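Local coordinates for octenoyl-CoA reductase/carboxylase (Streptomyces sp., PDB 4A0S), which probably catalyses the NADPH-dependent reductive carboxylation of 2-octenoyl-CoA, supplying an unusual extender unit for cinnabaramide polyketide biosynthesis, at residues T205-L210 and Q369-L374; R214-K219 and P307-E312; L233-I238 and R262-D267; Q239-K242 and I247-A250; A260-A263 and L268-N271. One frame throughout, in Å; residues are numbered along the deposited sequence.

Overall arrangement
Following the chain from the N terminus, contact 1 opens first and closes last: helix 200-210 meets helix 365-376, and the other four contacts lie within that loop. Contact 2 is nested next, laying the loop ahead of strand 223-226 against strand 309-312. Inside it, contact 3 joins helix 232-243 to the end of helix 255-263, and contact 4, nested in turn, packs the same helix 232-243 on strand 247-252. Contact 5 begins at Ala260, shares Arg262 and Ala263 with contact 3, and sets helix 255-263 against strand 269-271. Contacts 2, 4 and 5 all reach the six-stranded parallel sheet; contacts 1 and 3 touch NADP.

Contact 1: T205-L210 and Q369-L374; sequences TAYRML and QATNRL. With NAP (NADP nicotinamide-adenine-dinucleotide phosphate), chain F.
Tyr207 lies between two helices whose segments cross at 108°, its side chain sent over to helix 365-376 by a CG that stands anti to the backbone N (chi1 178°). Three residues of the second helix receive it. Thr371 slides past it in the opposite direction: its OG1 sits 3.0 Å from Tyr207 CB, and its backbone N lies over one face of the ring, near the rim. That hydroxyl bonds to Glu367 O one turn back in its own helix, so its approach to the tyrosine is close but non-bonded. Leu374 arrives at about a right angle, CD1 at the ring edge and in its plane, 3.7 Å from Tyr207 CE2. At the phenol end, Ala370 CB approaches obliquely and comes to 3.1 Å from Tyr207 OH, a tight fit. Lys219 of a second subunit also packs on this tyrosine. Two residues earlier in the helix, Thr205 OG1 accepts a weak, bent bond (128°) from the NADP carboxamide N7N at 3.1 Å, while also hydrogen-bonded to Leu201 O. No hydrogen bond crosses between 205-210 and 369-374, which meet by shape; the helices' polar tie is Arg208, salt-bridged to Glu367 and also to Asp154.

Contact 2: R214-K219 and P307-E312; sequences RGAQMK and PDIVFE
Ile309 carries this contact: both of its branches lie against Ala216 CB, and CD1 goes on to Met218. Its CG2 is 3.6 Å from Ala216 CB, and its longer arm reaches farther along the loop, where CD1 comes to 3.6 Å from Met218 CB and equally close to the Met218 backbone at CA. With CG1 anti to the carbonyl carbon (chi1 -62°) and CG2 anti to the backbone N, the isoleucine straddles the Ala216 methyl. Around this apolar shell, Leu210 and Val333 pack on Ile309 too. The loop is fixed by backbone hydrogen bonds that tie Ala216 to Met209 and Met218 to Leu210, at the end of helix 200-210. Farther out come charges: Asp308 pairs with Arg327 and Arg305, and Lys219 with Asp222; the opposite charges of Lys219 NZ and Asp308 OD1 lie 5.4 Å apart, not in contact. Gln217 points away from the strand and packs on Gln217 of a second subunit. Strand 309-312 is the fourth in the order 3-2-1-4-5-6 of the parallel sheet, the order of a Rossmann fold, and the loop covering it leads into the first strand, 223-226.

Contact 3: L233-I238 and R262-D267; sequences LGSYAI and RALGCD. With NAP (NADP nicotinamide-adenine-dinucleotide phosphate), chain F.
Leu264 drives its CD1 methyl into helix 232-243 beside Ser235, 3.5 Å from Ser235 CA and 3.6 Å from Ser235 OG. The hydroxyl keeps its own hydrogen bond to Gly231 O, so only its flank meets the leucine. Ile238, one turn on, crosses Leu264 at about a right angle; its CD1 packs on Leu264 CD1, while its CG2 branch, anti to the backbone N, lies 3.8 Å from Cys266 CB. All four residues are buried. The turn that brings Leu264 and Cys266 to the same side is a Schellman motif closing helix 255-263: Gly265 N bonds to Arg262 O at 2.7 Å, Cys266 N reaches back to Val261 O, and Gly265 takes the positive phi (84°). Helix 232-243 is the first helix of the Rossmann fold, its start turned to the dinucleotide: Leu233 N donates a nearly straight bond (170°) to NADP O2N at 2.8 Å. Leu233 CD1 then lies 3.1 Å from NADP O4D, and CD2 packs near the nicotinamide ring. An alanine here in place of Leu233 would lack both methyls, and the nicotinamide and its ribose would probably be freer to shift. On the solvent side the packing gives way: Ala263 and Asp267 are exposed, and Arg262 points away from helix 232-243, its firm partner being Glu258 and its NH1 and NH2 bonds to Asp267 O, within its own segment, only weak.

Contact 4: Q239-K242 and I247-A250; sequences QFVK and IPVA
The pyrrolidine ring of Pro248 offers one face to Val241, whose CG1 methyl lies 3.6 Å from Pro248 CB and 3.3 Å from Pro248 N. Lys242 comes instead at the CG-CD rim of the ring, crossing obliquely with its CG 3.6 Å from Pro248 CG. The flat groups of Phe240 and Gln239, just before Val241, turn elsewhere: the Phe240 ring makes an edge-to-face pair with Tyr207, and the amide of Gln239 gives NE2 to the carbonyls of Val381 and Ser235. Val241 has CG1 anti to its backbone N (chi1 175°), which carries that methyl onto the strand, where it also lies 3.4 Å from Ile247 N. Lys242 spends only its aliphatic stem on the proline; bends at chi3 (63°) and chi4 (64°) fold the chain round to put NZ on Gly265 O, beyond the contact. An alanine in place of Pro248 would lack CG and CD, and the Lys242 stem and Val241 CG1 would probably lose part of their packing surface. The contact packs the helix of the beta-alpha-beta unit strand 223-226, helix 232-243, strand 247-252 onto its second strand, and Val241 packs on strand 223-226 too. No hydrogen bond crosses between the two segments: the helix lies on the sheet through methyls and ring carbons, while the lysine's charge sits at the surface and is steered to a backbone carbonyl.

Contact 5: A260-A263 and L268-N271; sequences AVRA and LVIN
Arg262 NE, poised beside Val269, makes a salt bridge to Glu258 OE2 one turn back in the helix. NH2 of the same group meets a water at 3.1 Å, a weak bond lying in the guanidinium plane; the water also lies 3.4 Å from Val269 O, at best a weak and uncertain link. One face of the guanidinium rests on Val269 CG2, which stands 3.7 Å from Arg262 NH2, offset toward the rim. The chain is extended from CG to NE, so its flat end comes to the valine although the residue starts out to one side. That same methyl has a second neighbour on the buried side, Val261 CG2, also at 3.7 Å. Val261 packs on Ala250 and Val252 of the adjoining strand as well. The contact closes the unit strand 247-252, helix 255-263, strand 269-271, the last strand being the outermost at this side of the parallel sheet. Asn271 then caps the next helix through OD1 to Ala273 N. Val269 is therefore shared between apolar and charged neighbours: Val261 meets its methyl on the buried side, and the guanidinium face lies over it on the exposed side, its charge paired with Glu258.

Contact 1: T205-L210 and Q369-L374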
# COMPACT_ATOMS: atom_id res chain seq x y z
N THR A 205 8.05 17.68 6.30
CA THR A 205 7.83 17.59 4.87
C THR A 205 8.73 16.54 4.23
O THR A 205 8.27 15.75 3.40
CB THR A 205 8.07 18.95 4.19
OG1 THR A 205 7.05 19.85 4.61
CG2 THR A 205 7.99 18.82 2.68
N ALA A 206 10.00 16.52 4.63
CA ALA A 206 10.93 15.54 4.13
C ALA A 206 10.49 14.15 4.61
O ALA A 206 10.64 13.14 3.90
CB ALA A 206 12.34 15.87 4.61
N TYR A 207 9.94 14.11 5.81
CA TYR A 207 9.53 12.88 6.45
C TYR A 207 8.37 12.29 5.66
O TYR A 207 8.37 11.09 5.34
CB TYR A 207 9.10 13.13 7.90
CG TYR A 207 8.63 11.85 8.53
CD1 TYR A 207 7.34 11.37 8.28
CD2 TYR A 207 9.49 11.10 9.34
CE1 TYR A 207 6.92 10.16 8.82
CE2 TYR A 207 9.06 9.90 9.90
CZ TYR A 207 7.77 9.44 9.62
OH TYR A 207 7.35 8.26 10.15
N ARG A 208 7.39 13.13 5.35
CA ARG A 208 6.25 12.67 4.55
C ARG A 208 6.74 12.13 3.21
O ARG A 208 6.35 11.06 2.78
CB ARG A 208 5.25 13.80 4.31
CG ARG A 208 4.07 13.32 3.50
CD ARG A 208 2.98 14.36 3.33
NE ARG A 208 1.91 13.81 2.51
CZ ARG A 208 0.77 13.31 3.00
NH1 ARG A 208 0.56 13.25 4.32
NH2 ARG A 208 -0.15 12.84 2.18
N MET A 209 7.60 12.90 2.56
CA MET A 209 8.14 12.56 1.25
C MET A 209 8.89 11.25 1.23
O MET A 209 8.87 10.56 0.24
CB MET A 209 9.07 13.68 0.79
CG MET A 209 8.31 14.96 0.50
SD MET A 209 9.41 16.31 0.11
CE MET A 209 9.98 15.80 -1.52
N LEU A 210 9.58 10.92 2.32
CA LEU A 210 10.55 9.82 2.26
C LEU A 210 10.26 8.70 3.22
O LEU A 210 10.52 7.56 2.89
CB LEU A 210 11.96 10.33 2.56
CG LEU A 210 12.53 11.32 1.55
CD1 LEU A 210 13.83 11.88 2.11
CD2 LEU A 210 12.77 10.62 0.20
N GLN A 369 4.27 13.99 14.28
CA GLN A 369 4.61 13.29 15.51
C GLN A 369 5.71 12.27 15.28
O GLN A 369 6.61 12.15 16.10
CB GLN A 369 3.41 12.55 16.08
CG GLN A 369 3.82 11.65 17.22
CD GLN A 369 2.65 10.98 17.85
OE1 GLN A 369 2.15 11.43 18.88
NE2 GLN A 369 2.16 9.92 17.22
N ALA A 370 5.60 11.51 14.19
CA ALA A 370 6.63 10.53 13.85
C ALA A 370 7.96 11.25 13.69
O ALA A 370 9.00 10.78 14.17
CB ALA A 370 6.27 9.83 12.58
N THR A 371 7.93 12.38 12.99
CA THR A 371 9.12 13.19 12.81
C THR A 371 9.68 13.59 14.17
O THR A 371 10.86 13.42 14.47
CB THR A 371 8.81 14.42 11.95
OG1 THR A 371 8.36 13.96 10.66
CG2 THR A 371 10.06 15.30 11.79
N ASN A 372 8.80 14.12 15.00
CA ASN A 372 9.17 14.58 16.33
C ASN A 372 9.80 13.46 17.15
O ASN A 372 10.77 13.69 17.86
CB ASN A 372 7.95 15.15 17.06
CG ASN A 372 8.32 16.07 18.18
OD1 ASN A 372 9.33 16.78 18.10
ND2 ASN A 372 7.52 16.09 19.22
N ARG A 373 9.28 12.25 17.00
CA ARG A 373 9.84 11.10 17.70
C ARG A 373 11.27 10.83 17.30
O ARG A 373 12.07 10.40 18.12
CB ARG A 373 9.00 9.86 17.45
CG ARG A 373 7.75 9.89 18.24
CD ARG A 373 6.79 8.88 17.72
NE ARG A 373 5.66 8.78 18.62
CZ ARG A 373 4.66 7.92 18.47
NH1 ARG A 373 4.63 7.09 17.43
NH2 ARG A 373 3.68 7.90 19.35
N LEU A 374 11.58 11.08 16.04
CA LEU A 374 12.94 10.86 15.57
C LEU A 374 13.87 11.93 16.10
O LEU A 374 15.04 11.70 16.30
CB LEU A 374 12.97 10.83 14.05
CG LEU A 374 12.28 9.59 13.46
CD1 LEU A 374 12.20 9.70 11.94
CD2 LEU A 374 13.00 8.31 13.87
PA NAP F . 16.20 26.06 1.07
O1A NAP F . 16.60 25.82 2.57
O2A NAP F . 16.54 27.40 0.48
O5B NAP F . 16.92 24.97 0.26
C5B NAP F . 16.61 24.88 -1.12
C4B NAP F . 17.81 24.24 -1.79
O4B NAP F . 17.45 24.11 -3.17
C3B NAP F . 19.08 25.11 -1.72
O3B NAP F . 19.99 24.41 -0.91
C2B NAP F . 19.64 25.07 -3.14
O2B NAP F . 20.51 23.96 -3.34
C1B NAP F . 18.45 24.87 -4.00
N9A NAP F . 17.86 26.21 -4.29
C8A NAP F . 17.84 27.31 -3.52
N7A NAP F . 17.17 28.29 -4.15
C5A NAP F . 16.78 27.78 -5.31
C6A NAP F . 16.09 28.32 -6.37
N6A NAP F . 15.65 29.58 -6.30
N1A NAP F . 15.85 27.55 -7.41
C2A NAP F . 16.25 26.28 -7.45
N3A NAP F . 16.94 25.73 -6.48
C4A NAP F . 17.20 26.47 -5.40
O3 NAP F . 14.63 25.81 0.86
PN NAP F . 13.86 24.51 1.40
O1N NAP F . 13.33 24.99 2.79
O2N NAP F . 14.67 23.24 1.33
O5D NAP F . 12.65 24.54 0.36
C5D NAP F . 12.99 24.17 -0.97
C4D NAP F . 11.70 24.23 -1.74
O4D NAP F . 10.77 23.31 -1.07
C3D NAP F . 11.03 25.61 -1.68
O3D NAP F . 10.49 25.77 -3.01
C2D NAP F . 9.93 25.44 -0.66
O2D NAP F . 8.82 26.33 -0.91
C1D NAP F . 9.50 24.03 -1.02
N1N NAP F . 8.98 23.43 0.19
C2N NAP F . 7.76 22.80 0.10
C3N NAP F . 7.29 22.24 1.25
C7N NAP F . 5.98 21.57 1.15
O7N NAP F . 5.39 21.43 0.07
N7N NAP F . 5.51 21.21 2.32
C4N NAP F . 8.00 22.29 2.46
C5N NAP F . 9.23 22.91 2.56
C6N NAP F . 9.73 23.48 1.40
P2B NAP F . 21.46 24.06 -4.63
O1X NAP F . 22.50 22.89 -4.17
O2X NAP F . 20.67 23.61 -5.96
O3X NAP F . 21.95 25.48 -4.55

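Contact 2: R214-K219 and P307-E312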
# COMPACT_ATOMS: atom_id res chain seq x y z
N ARG A 214 2.81 7.81 3.23
CA ARG A 214 2.12 8.78 2.38
C ARG A 214 3.00 9.41 1.29
O ARG A 214 2.52 10.13 0.43
CB ARG A 214 1.47 9.89 3.22
CG ARG A 214 0.65 9.37 4.39
CD ARG A 214 -0.44 8.42 3.93
NE ARG A 214 -0.97 7.69 5.07
CZ ARG A 214 -2.07 8.03 5.73
NH1 ARG A 214 -2.78 9.08 5.34
NH2 ARG A 214 -2.49 7.31 6.77
N GLY A 215 4.30 9.13 1.35
CA GLY A 215 5.22 9.62 0.31
C GLY A 215 5.84 8.45 -0.43
O GLY A 215 5.18 7.45 -0.73
N ALA A 216 7.12 8.57 -0.73
CA ALA A 216 7.82 7.54 -1.50
C ALA A 216 8.08 6.33 -0.63
O ALA A 216 8.29 5.23 -1.14
CB ALA A 216 9.12 8.09 -2.04
N GLN A 217 8.07 6.54 0.68
CA GLN A 217 8.19 5.44 1.65
C GLN A 217 9.45 4.63 1.43
O GLN A 217 9.41 3.48 1.00
CB GLN A 217 6.96 4.52 1.68
CG GLN A 217 6.93 3.66 2.94
CD GLN A 217 5.68 2.84 3.12
OE1 GLN A 217 4.77 2.89 2.30
NE2 GLN A 217 5.63 2.06 4.18
N MET A 218 10.58 5.25 1.73
CA MET A 218 11.86 4.60 1.58
C MET A 218 11.96 3.35 2.44
O MET A 218 11.30 3.23 3.46
CB MET A 218 12.96 5.55 2.01
CG MET A 218 12.98 5.73 3.50
SD MET A 218 14.51 6.51 3.97
CE MET A 218 15.62 5.81 2.78
N LYS A 219 12.82 2.42 2.02
CA LYS A 219 13.18 1.31 2.87
C LYS A 219 14.69 1.30 2.98
O LYS A 219 15.38 1.88 2.15
CB LYS A 219 12.67 0.01 2.27
CG LYS A 219 13.32 -0.35 0.96
CD LYS A 219 12.82 -1.71 0.44
CE LYS A 219 13.41 -1.99 -0.95
NZ LYS A 219 13.07 -0.90 -1.94
N PRO A 307 18.97 5.94 -8.56
CA PRO A 307 18.23 6.20 -7.34
C PRO A 307 16.86 5.53 -7.35
O PRO A 307 16.23 5.41 -8.39
CB PRO A 307 18.09 7.72 -7.33
CG PRO A 307 18.28 8.14 -8.72
CD PRO A 307 19.28 7.17 -9.29
N ASP A 308 16.44 5.07 -6.18
CA ASP A 308 15.14 4.45 -6.00
C ASP A 308 14.12 5.55 -5.81
O ASP A 308 12.98 5.44 -6.24
CB ASP A 308 15.21 3.57 -4.76
CG ASP A 308 16.15 2.41 -4.97
OD1 ASP A 308 15.84 1.60 -5.86
OD2 ASP A 308 17.22 2.35 -4.31
N ILE A 309 14.55 6.61 -5.13
CA ILE A 309 13.70 7.76 -4.88
C ILE A 309 14.50 8.99 -5.22
O ILE A 309 15.66 9.10 -4.83
CB ILE A 309 13.26 7.84 -3.40
CG1 ILE A 309 12.44 6.61 -2.99
CG2 ILE A 309 12.44 9.12 -3.13
CD1 ILE A 309 12.42 6.42 -1.49
N VAL A 310 13.88 9.89 -5.96
CA VAL A 310 14.46 11.18 -6.20
C VAL A 310 13.64 12.16 -5.40
O VAL A 310 12.42 12.25 -5.54
CB VAL A 310 14.43 11.56 -7.68
CG1 VAL A 310 15.07 12.91 -7.88
CG2 VAL A 310 15.12 10.48 -8.50
N PHE A 311 14.35 12.91 -4.58
CA PHE A 311 13.75 13.87 -3.68
C PHE A 311 13.80 15.21 -4.38
O PHE A 311 14.86 15.84 -4.51
CB PHE A 311 14.56 13.87 -2.38
CG PHE A 311 13.98 14.73 -1.30
CD1 PHE A 311 14.35 16.06 -1.18
CD2 PHE A 311 13.10 14.19 -0.37
CE1 PHE A 311 13.82 16.86 -0.16
CE2 PHE A 311 12.58 14.97 0.66
CZ PHE A 311 12.94 16.32 0.75
N GLU A 312 12.65 15.62 -4.90
CA GLU A 312 12.51 16.84 -5.67
C GLU A 312 11.93 18.00 -4.90
O GLU A 312 11.18 17.83 -3.94
CB GLU A 312 11.63 16.58 -6.88
CG GLU A 312 12.41 16.34 -8.11
CD GLU A 312 12.95 17.62 -8.70
OE1 GLU A 312 12.55 18.70 -8.25
OE2 GLU A 312 13.77 17.54 -9.62

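Contact 3: L233-I238 and R262-D267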
# COMPACT_ATOMS: atom_id res chain seq x y z
N LEU A 233 14.97 21.37 3.43
CA LEU A 233 14.45 20.05 3.14
C LEU A 233 15.52 18.99 3.02
O LEU A 233 15.39 17.91 3.61
CB LEU A 233 13.67 20.06 1.83
CG LEU A 233 12.31 20.72 1.85
CD1 LEU A 233 11.82 20.74 0.41
CD2 LEU A 233 11.36 19.96 2.80
N GLY A 234 16.56 19.30 2.25
CA GLY A 234 17.60 18.31 1.96
C GLY A 234 18.31 17.90 3.23
O GLY A 234 18.64 16.74 3.43
N SER A 235 18.52 18.87 4.12
CA SER A 235 19.23 18.61 5.35
C SER A 235 18.51 17.61 6.22
O SER A 235 19.14 16.91 7.02
CB SER A 235 19.45 19.90 6.12
OG SER A 235 20.39 20.71 5.43
N TYR A 236 17.20 17.54 6.09
CA TYR A 236 16.45 16.50 6.80
C TYR A 236 16.28 15.25 5.99
O TYR A 236 16.37 14.15 6.54
CB TYR A 236 15.11 17.02 7.28
CG TYR A 236 15.29 18.06 8.34
CD1 TYR A 236 15.81 17.72 9.59
CD2 TYR A 236 14.97 19.39 8.09
CE1 TYR A 236 16.00 18.70 10.58
CE2 TYR A 236 15.15 20.37 9.06
CZ TYR A 236 15.67 20.02 10.30
OH TYR A 236 15.84 20.97 11.26
N ALA A 237 16.05 15.42 4.70
CA ALA A 237 15.94 14.29 3.78
C ALA A 237 17.16 13.41 3.96
O ALA A 237 17.05 12.19 4.12
CB ALA A 237 15.83 14.78 2.35
N ILE A 238 18.34 14.02 3.98
CA ILE A 238 19.58 13.27 4.20
C ILE A 238 19.51 12.42 5.46
O ILE A 238 19.90 11.26 5.46
CB ILE A 238 20.81 14.22 4.30
CG1 ILE A 238 21.16 14.75 2.92
CG2 ILE A 238 22.00 13.51 4.96
CD1 ILE A 238 21.95 16.05 2.95
N ARG A 262 27.97 16.88 3.75
CA ARG A 262 28.91 15.91 4.30
C ARG A 262 28.84 15.96 5.81
O ARG A 262 28.92 14.93 6.47
CB ARG A 262 30.32 16.16 3.81
CG ARG A 262 30.46 15.88 2.36
CD ARG A 262 31.89 15.93 1.92
NE ARG A 262 31.94 15.43 0.56
CZ ARG A 262 31.97 14.14 0.24
NH1 ARG A 262 31.97 13.22 1.20
NH2 ARG A 262 31.99 13.77 -1.03
N ALA A 263 28.66 17.16 6.37
CA ALA A 263 28.54 17.34 7.81
C ALA A 263 27.31 16.63 8.37
O ALA A 263 27.26 16.29 9.56
CB ALA A 263 28.52 18.83 8.17
N LEU A 264 26.31 16.43 7.51
CA LEU A 264 25.14 15.62 7.84
C LEU A 264 25.37 14.13 7.55
O LEU A 264 24.46 13.31 7.71
CB LEU A 264 23.94 16.12 7.05
CG LEU A 264 23.53 17.57 7.28
CD1 LEU A 264 22.56 18.00 6.19
CD2 LEU A 264 22.91 17.77 8.63
N GLY A 265 26.57 13.78 7.13
CA GLY A 265 26.89 12.38 6.90
C GLY A 265 26.45 11.86 5.55
O GLY A 265 26.43 10.64 5.32
N CYS A 266 26.10 12.77 4.65
CA CYS A 266 25.92 12.40 3.26
C CYS A 266 27.27 12.44 2.57
O CYS A 266 27.75 13.53 2.21
CB CYS A 266 24.99 13.36 2.56
SG CYS A 266 24.54 12.75 0.95
N ASP A 267 27.90 11.28 2.39
CA ASP A 267 29.23 11.27 1.80
C ASP A 267 29.23 11.02 0.30
O ASP A 267 30.28 11.11 -0.34
CB ASP A 267 30.15 10.28 2.51
CG ASP A 267 29.87 8.86 2.12
OD1 ASP A 267 28.73 8.42 2.34
OD2 ASP A 267 30.80 8.20 1.59
PA NAP F . 16.20 26.06 1.07
O1A NAP F . 16.60 25.82 2.57
O2A NAP F . 16.54 27.40 0.48
O5B NAP F . 16.92 24.97 0.26
C5B NAP F . 16.61 24.88 -1.12
C4B NAP F . 17.81 24.24 -1.79
O4B NAP F . 17.45 24.11 -3.17
C3B NAP F . 19.08 25.11 -1.72
O3B NAP F . 19.99 24.41 -0.91
C2B NAP F . 19.64 25.07 -3.14
O2B NAP F . 20.51 23.96 -3.34
C1B NAP F . 18.45 24.87 -4.00
N9A NAP F . 17.86 26.21 -4.29
C8A NAP F . 17.84 27.31 -3.52
N7A NAP F . 17.17 28.29 -4.15
C5A NAP F . 16.78 27.78 -5.31
C6A NAP F . 16.09 28.32 -6.37
N6A NAP F . 15.65 29.58 -6.30
N1A NAP F . 15.85 27.55 -7.41
C2A NAP F . 16.25 26.28 -7.45
N3A NAP F . 16.94 25.73 -6.48
C4A NAP F . 17.20 26.47 -5.40
O3 NAP F . 14.63 25.81 0.86
PN NAP F . 13.86 24.51 1.40
O1N NAP F . 13.33 24.99 2.79
O2N NAP F . 14.67 23.24 1.33
O5D NAP F . 12.65 24.54 0.36
C5D NAP F . 12.99 24.17 -0.97
C4D NAP F . 11.70 24.23 -1.74
O4D NAP F . 10.77 23.31 -1.07
C3D NAP F . 11.03 25.61 -1.68
O3D NAP F . 10.49 25.77 -3.01
C2D NAP F . 9.93 25.44 -0.66
O2D NAP F . 8.82 26.33 -0.91
C1D NAP F . 9.50 24.03 -1.02
N1N NAP F . 8.98 23.43 0.19
C2N NAP F . 7.76 22.80 0.10
C3N NAP F . 7.29 22.24 1.25
C7N NAP F . 5.98 21.57 1.15
O7N NAP F . 5.39 21.43 0.07
N7N NAP F . 5.51 21.21 2.32
C4N NAP F . 8.00 22.29 2.46
C5N NAP F . 9.23 22.91 2.56
C6N NAP F . 9.73 23.48 1.40
P2B NAP F . 21.46 24.06 -4.63
O1X NAP F . 22.50 22.89 -4.17
O2X NAP F . 20.67 23.61 -5.96
O3X NAP F . 21.95 25.48 -4.55

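Contact 4: Q239-K242 and I247-A250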
# COMPACT_ATOMS: atom_id res chain seq x y z
N GLN A 239 19.00 13.01 6.53
CA GLN A 239 18.98 12.33 7.80
C GLN A 239 17.98 11.19 7.82
O GLN A 239 18.27 10.12 8.35
CB GLN A 239 18.67 13.31 8.90
CG GLN A 239 19.76 14.34 9.06
CD GLN A 239 19.57 15.07 10.33
OE1 GLN A 239 19.71 14.50 11.41
NE2 GLN A 239 19.14 16.32 10.22
N PHE A 240 16.81 11.42 7.23
CA PHE A 240 15.82 10.36 7.14
C PHE A 240 16.33 9.22 6.26
O PHE A 240 16.12 8.05 6.58
CB PHE A 240 14.51 10.89 6.61
CG PHE A 240 13.84 11.84 7.53
CD1 PHE A 240 13.75 11.56 8.89
CD2 PHE A 240 13.32 13.03 7.05
CE1 PHE A 240 13.12 12.47 9.76
CE2 PHE A 240 12.71 13.93 7.91
CZ PHE A 240 12.60 13.64 9.26
N VAL A 241 17.03 9.56 5.19
CA VAL A 241 17.57 8.54 4.30
C VAL A 241 18.59 7.72 5.08
O VAL A 241 18.50 6.48 5.18
CB VAL A 241 18.17 9.14 3.03
CG1 VAL A 241 18.83 8.03 2.19
CG2 VAL A 241 17.06 9.83 2.21
N LYS A 242 19.53 8.41 5.70
CA LYS A 242 20.58 7.74 6.44
C LYS A 242 19.97 6.94 7.58
O LYS A 242 20.23 5.75 7.70
CB LYS A 242 21.58 8.75 6.97
CG LYS A 242 22.49 9.29 5.89
CD LYS A 242 23.52 10.26 6.46
CE LYS A 242 24.45 9.55 7.45
NZ LYS A 242 25.29 8.47 6.80
N ILE A 247 20.60 5.22 1.26
CA ILE A 247 21.87 5.71 0.78
C ILE A 247 21.55 7.04 0.11
O ILE A 247 21.00 7.05 -0.99
CB ILE A 247 22.52 4.73 -0.20
CG1 ILE A 247 22.89 3.42 0.53
CG2 ILE A 247 23.77 5.33 -0.80
CD1 ILE A 247 22.80 2.18 -0.33
N PRO A 248 21.84 8.15 0.80
CA PRO A 248 21.50 9.42 0.18
C PRO A 248 22.57 9.83 -0.80
O PRO A 248 23.75 9.61 -0.55
CB PRO A 248 21.48 10.39 1.37
CG PRO A 248 22.53 9.85 2.29
CD PRO A 248 22.51 8.33 2.11
N VAL A 249 22.17 10.36 -1.94
CA VAL A 249 23.13 11.02 -2.80
C VAL A 249 22.72 12.48 -2.91
O VAL A 249 21.66 12.81 -3.44
CB VAL A 249 23.29 10.34 -4.17
CG1 VAL A 249 24.38 11.02 -4.96
CG2 VAL A 249 23.65 8.88 -3.99
N ALA A 250 23.55 13.35 -2.36
CA ALA A 250 23.25 14.75 -2.31
C ALA A 250 23.62 15.37 -3.63
O ALA A 250 24.69 15.11 -4.16
CB ALA A 250 24.03 15.41 -1.18

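Contact 5: A260-A263 and L268-N271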
# COMPACT_ATOMS: atom_id res chain seq x y z
N ALA A 260 28.27 21.14 3.75
CA ALA A 260 27.07 21.06 4.58
C ALA A 260 26.49 19.65 4.59
O ALA A 260 26.23 19.08 5.66
CB ALA A 260 26.04 22.06 4.10
N VAL A 261 26.30 19.08 3.42
CA VAL A 261 25.71 17.73 3.34
C VAL A 261 26.67 16.66 3.88
O VAL A 261 26.23 15.64 4.41
CB VAL A 261 25.21 17.34 1.92
CG1 VAL A 261 24.15 18.31 1.43
CG2 VAL A 261 26.36 17.27 0.93
N ARG A 262 27.97 16.88 3.75
CA ARG A 262 28.91 15.91 4.30
C ARG A 262 28.84 15.96 5.81
O ARG A 262 28.92 14.93 6.47
CB ARG A 262 30.32 16.16 3.81
CG ARG A 262 30.46 15.88 2.36
CD ARG A 262 31.89 15.93 1.92
NE ARG A 262 31.94 15.43 0.56
CZ ARG A 262 31.97 14.14 0.24
NH1 ARG A 262 31.97 13.22 1.20
NH2 ARG A 262 31.99 13.77 -1.03
N ALA A 263 28.66 17.16 6.37
CA ALA A 263 28.54 17.34 7.81
C ALA A 263 27.31 16.63 8.37
O ALA A 263 27.26 16.29 9.56
CB ALA A 263 28.52 18.83 8.17
N LEU A 268 28.05 10.71 -0.24
CA LEU A 268 27.89 10.64 -1.68
C LEU A 268 27.28 11.94 -2.14
O LEU A 268 26.13 12.27 -1.82
CB LEU A 268 27.01 9.47 -2.10
CG LEU A 268 27.50 8.10 -1.61
CD1 LEU A 268 26.52 7.06 -2.10
CD2 LEU A 268 28.93 7.80 -2.08
N VAL A 269 28.09 12.70 -2.85
CA VAL A 269 27.73 14.04 -3.23
C VAL A 269 28.01 14.24 -4.70
O VAL A 269 29.06 13.85 -5.21
CB VAL A 269 28.51 15.08 -2.40
CG1 VAL A 269 28.00 16.47 -2.70
CG2 VAL A 269 28.38 14.75 -0.93
N ILE A 270 27.03 14.83 -5.37
CA ILE A 270 27.16 15.22 -6.76
C ILE A 270 27.07 16.73 -6.82
O ILE A 270 26.06 17.31 -6.41
CB ILE A 270 26.05 14.58 -7.65
CG1 ILE A 270 26.22 13.06 -7.74
CG2 ILE A 270 26.06 15.18 -9.05
CD1 ILE A 270 25.04 12.34 -8.43
N ASN A 271 28.12 17.39 -7.30
CA ASN A 271 28.01 18.81 -7.56
C ASN A 271 27.33 18.97 -8.92
O ASN A 271 27.77 18.39 -9.91
CB ASN A 271 29.38 19.49 -7.53
CG ASN A 271 29.26 21.00 -7.56
OD1 ASN A 271 28.65 21.57 -8.47
ND2 ASN A 271 29.83 21.66 -6.54
O HOH W 1 32.18 14.37 -4.03